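Local coordinates for DUF985 domain-containing protein (Shewanella oneidensis, PDB 1YUD) that is of unknown function but belongs to the cupin superfamily, whose members share a beta-barrel fold, and is seen as a two-fold symmetric pair of chains in the crystal, at the interface of chains A and B. Residues are numbered along the deposited sequence; one frame, centred on the assembly and turned at random. Chains: chain A/B, hypothetical protein SO0799.

The interface of chains A and B. Residues chain A 48-49, 132, 134; chain B 48-49, 70, 72, 110, 132, 134-135.
A:Trp49 lies flat against chain B in this patch of a two-fold symmetric interface between two cupin chains, possibly the biological dimer contact. Its CG is tucked between N and the carbonyl carbon (chi1 63°), and a chi2 of -100° turns one face of the indole to the partner. B:Met72 lies obliquely across the face of the six-membered ring; its CG sits 3.7 Å from the ring centroid in a CH-pi contact, with its selenium beside CH2. Methionine, present as selenomethionine, suits this place because its unbranched chain, bent at chi2 and chi3, can follow a flat aromatic surface. B:Leu110 brings CD1 to within 3.4 Å of the indole CZ2, while at the pyrrole end CD1 of A:Trp49 rests on B:Ser134 CB, as B:Trp49 CD1 does on A:Ser134. Serine is small enough to admit the ring, and its hydroxyl, anti to the backbone N, turns back to its own chain: B:Ser134 OG donates to the B:Leu48 carbonyl O at 3.0 Å, almost in line with the C=O bond (172°). An alanine at A:Trp49 would probably cost the interface its packing on B:Met72 and B:Leu110 and weaken the docking of the chains. Close to the two-fold axis, A:Met132 and B:Met132 cross roughly perpendicularly, selenium of the first against CE of the second. There too A:Leu48 and B:Leu48 run antiparallel alongside one another, CD1 to CD1 3.9 Å, their branched ends filling space between the chains. Packing loosens at the rim, where B:Pro135 CD only grazes A:Leu48 CD2 and B:Asp70 stands off the indole, its carboxylate pointing away. In the fold, Leu48 and Trp49 lead into strand 50-57; Met132 is near the end of strand 126-133, and Ser134 is in the loop just after it.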
loop_
_atom_site.group_PDB
_atom_site.type_symbol
_atom_site.label_atom_id
_atom_site.label_comp_id
_atom_site.label_asym_id
_atom_site.label_seq_id
_atom_site.Cartn_x
_atom_site.Cartn_y
_atom_site.Cartn_z
ATOM N N LEU A 48 12.873 -1.058 -9.813
ATOM C CA LEU A 48 11.518 -1.426 -10.201
ATOM C C LEU A 48 10.474 -0.703 -9.335
ATOM O O LEU A 48 9.452 -0.248 -9.845
ATOM C CB LEU A 48 11.355 -2.946 -10.091
ATOM C CG LEU A 48 10.403 -3.679 -11.043
ATOM C CD1 LEU A 48 10.764 -3.361 -12.487
ATOM C CD2 LEU A 48 10.501 -5.186 -10.802
ATOM N N TRP A 49 10.726 -0.613 -8.029
ATOM C CA TRP A 49 9.809 0.076 -7.119
ATOM C C TRP A 49 10.397 0.389 -5.735
ATOM O O TRP A 49 11.527 0.017 -5.417
ATOM C CB TRP A 49 8.504 -0.712 -6.956
ATOM C CG TRP A 49 8.627 -2.083 -6.344
ATOM C CD1 TRP A 49 8.641 -3.272 -7.006
ATOM C CD2 TRP A 49 8.726 -2.401 -4.950
ATOM N NE1 TRP A 49 8.737 -4.314 -6.118
ATOM C CE2 TRP A 49 8.793 -3.810 -4.845
ATOM C CE3 TRP A 49 8.764 -1.633 -3.774
ATOM C CZ2 TRP A 49 8.897 -4.472 -3.619
ATOM C CZ3 TRP A 49 8.867 -2.290 -2.550
ATOM C CH2 TRP A 49 8.933 -3.700 -2.485
HETATM N N MSE A 132 3.945 4.158 -2.483
HETATM C CA MSE A 132 4.678 3.322 -3.421
HETATM C C MSE A 132 4.813 4.037 -4.765
HETATM O O MSE A 132 3.822 4.227 -5.463
HETATM C CB MSE A 132 3.915 1.995 -3.579
HETATM C CG MSE A 132 4.566 0.902 -4.428
HETATM SE SE MSE A 132 4.465 1.172 -6.354
HETATM C CE MSE A 132 6.352 1.271 -6.701
ATOM N N SER A 134 6.504 3.821 -8.434
ATOM C CA SER A 134 7.027 2.740 -9.263
ATOM C C SER A 134 8.482 2.744 -9.657
ATOM O O SER A 134 9.282 2.031 -9.051
ATOM C CB SER A 134 6.175 2.544 -10.509
ATOM O OG SER A 134 6.292 1.199 -10.933
ATOM N N LEU B 48 4.021 -2.450 -15.299
ATOM C CA LEU B 48 5.012 -2.108 -14.281
ATOM C C LEU B 48 4.578 -2.425 -12.851
ATOM O O LEU B 48 5.413 -2.684 -11.992
ATOM C CB LEU B 48 5.380 -0.640 -14.408
ATOM C CG LEU B 48 6.560 -0.235 -13.540
ATOM C CD1 LEU B 48 7.720 -1.200 -13.741
ATOM C CD2 LEU B 48 6.959 1.193 -13.902
ATOM N N TRP B 49 3.275 -2.372 -12.592
ATOM C CA TRP B 49 2.742 -2.716 -11.280
ATOM C C TRP B 49 1.229 -2.881 -11.320
ATOM O O TRP B 49 0.532 -2.381 -12.220
ATOM C CB TRP B 49 3.113 -1.688 -10.188
ATOM C CG TRP B 49 2.737 -0.270 -10.466
ATOM C CD1 TRP B 49 3.477 0.647 -11.152
ATOM C CD2 TRP B 49 1.470 0.350 -10.204
ATOM N NE1 TRP B 49 2.743 1.795 -11.355
ATOM C CE2 TRP B 49 1.504 1.638 -10.784
ATOM C CE3 TRP B 49 0.305 -0.058 -9.542
ATOM C CZ2 TRP B 49 0.423 2.517 -10.727
ATOM C CZ3 TRP B 49 -0.777 0.824 -9.484
ATOM C CH2 TRP B 49 -0.706 2.094 -10.077
ATOM N N ASP B 70 7.455 -10.206 -6.565
ATOM C CA ASP B 70 7.325 -9.709 -5.199
ATOM C C ASP B 70 5.964 -9.056 -4.937
ATOM O O ASP B 70 5.361 -8.434 -5.827
ATOM C CB ASP B 70 8.468 -8.741 -4.910
ATOM C CG ASP B 70 9.809 -9.466 -4.742
ATOM O OD1 ASP B 70 10.870 -8.806 -4.877
ATOM O OD2 ASP B 70 9.787 -10.698 -4.467
HETATM N N MSE B 72 4.002 -6.485 -2.338
HETATM C CA MSE B 72 3.933 -5.538 -1.226
HETATM C C MSE B 72 2.570 -5.555 -0.511
HETATM O O MSE B 72 1.536 -5.410 -1.141
HETATM C CB MSE B 72 4.211 -4.113 -1.730
HETATM C CG MSE B 72 5.690 -3.733 -1.818
HETATM SE SE MSE B 72 6.623 -3.894 -0.097
HETATM C CE MSE B 72 5.834 -2.388 0.848
ATOM N N LEU B 110 6.661 -7.278 2.781
ATOM C CA LEU B 110 6.967 -7.724 1.436
ATOM C C LEU B 110 7.115 -9.228 1.433
ATOM O O LEU B 110 8.035 -9.756 2.052
ATOM C CB LEU B 110 8.279 -7.100 0.973
ATOM C CG LEU B 110 8.922 -7.679 -0.286
ATOM C CD1 LEU B 110 8.313 -7.058 -1.512
ATOM C CD2 LEU B 110 10.406 -7.382 -0.275
HETATM N N MSE B 132 0.352 -5.099 -3.664
HETATM C CA MSE B 132 0.918 -4.535 -4.867
HETATM C C MSE B 132 2.039 -5.452 -5.355
HETATM O O MSE B 132 3.026 -5.687 -4.647
HETATM C CB MSE B 132 1.413 -3.108 -4.586
HETATM C CG MSE B 132 2.097 -2.391 -5.742
HETATM SE SE MSE B 132 3.804 -3.148 -6.229
HETATM C CE MSE B 132 4.435 -1.848 -7.477
ATOM N N SER B 134 4.779 -5.917 -8.362
ATOM C CA SER B 134 5.350 -5.045 -9.372
ATOM C C SER B 134 5.101 -5.564 -10.767
ATOM O O SER B 134 4.299 -4.978 -11.510
ATOM C CB SER B 134 6.839 -4.825 -9.157
ATOM O OG SER B 134 7.280 -3.713 -9.921
ATOM N N PRO B 135 5.791 -6.645 -11.175
ATOM C CA PRO B 135 5.425 -7.022 -12.544
ATOM C C PRO B 135 3.922 -7.312 -12.538
ATOM O O PRO B 135 3.478 -8.312 -11.975
ATOM C CB PRO B 135 6.284 -8.254 -12.800
ATOM C CG PRO B 135 7.543 -7.928 -12.027
ATOM C CD PRO B 135 6.978 -7.390 -10.712
#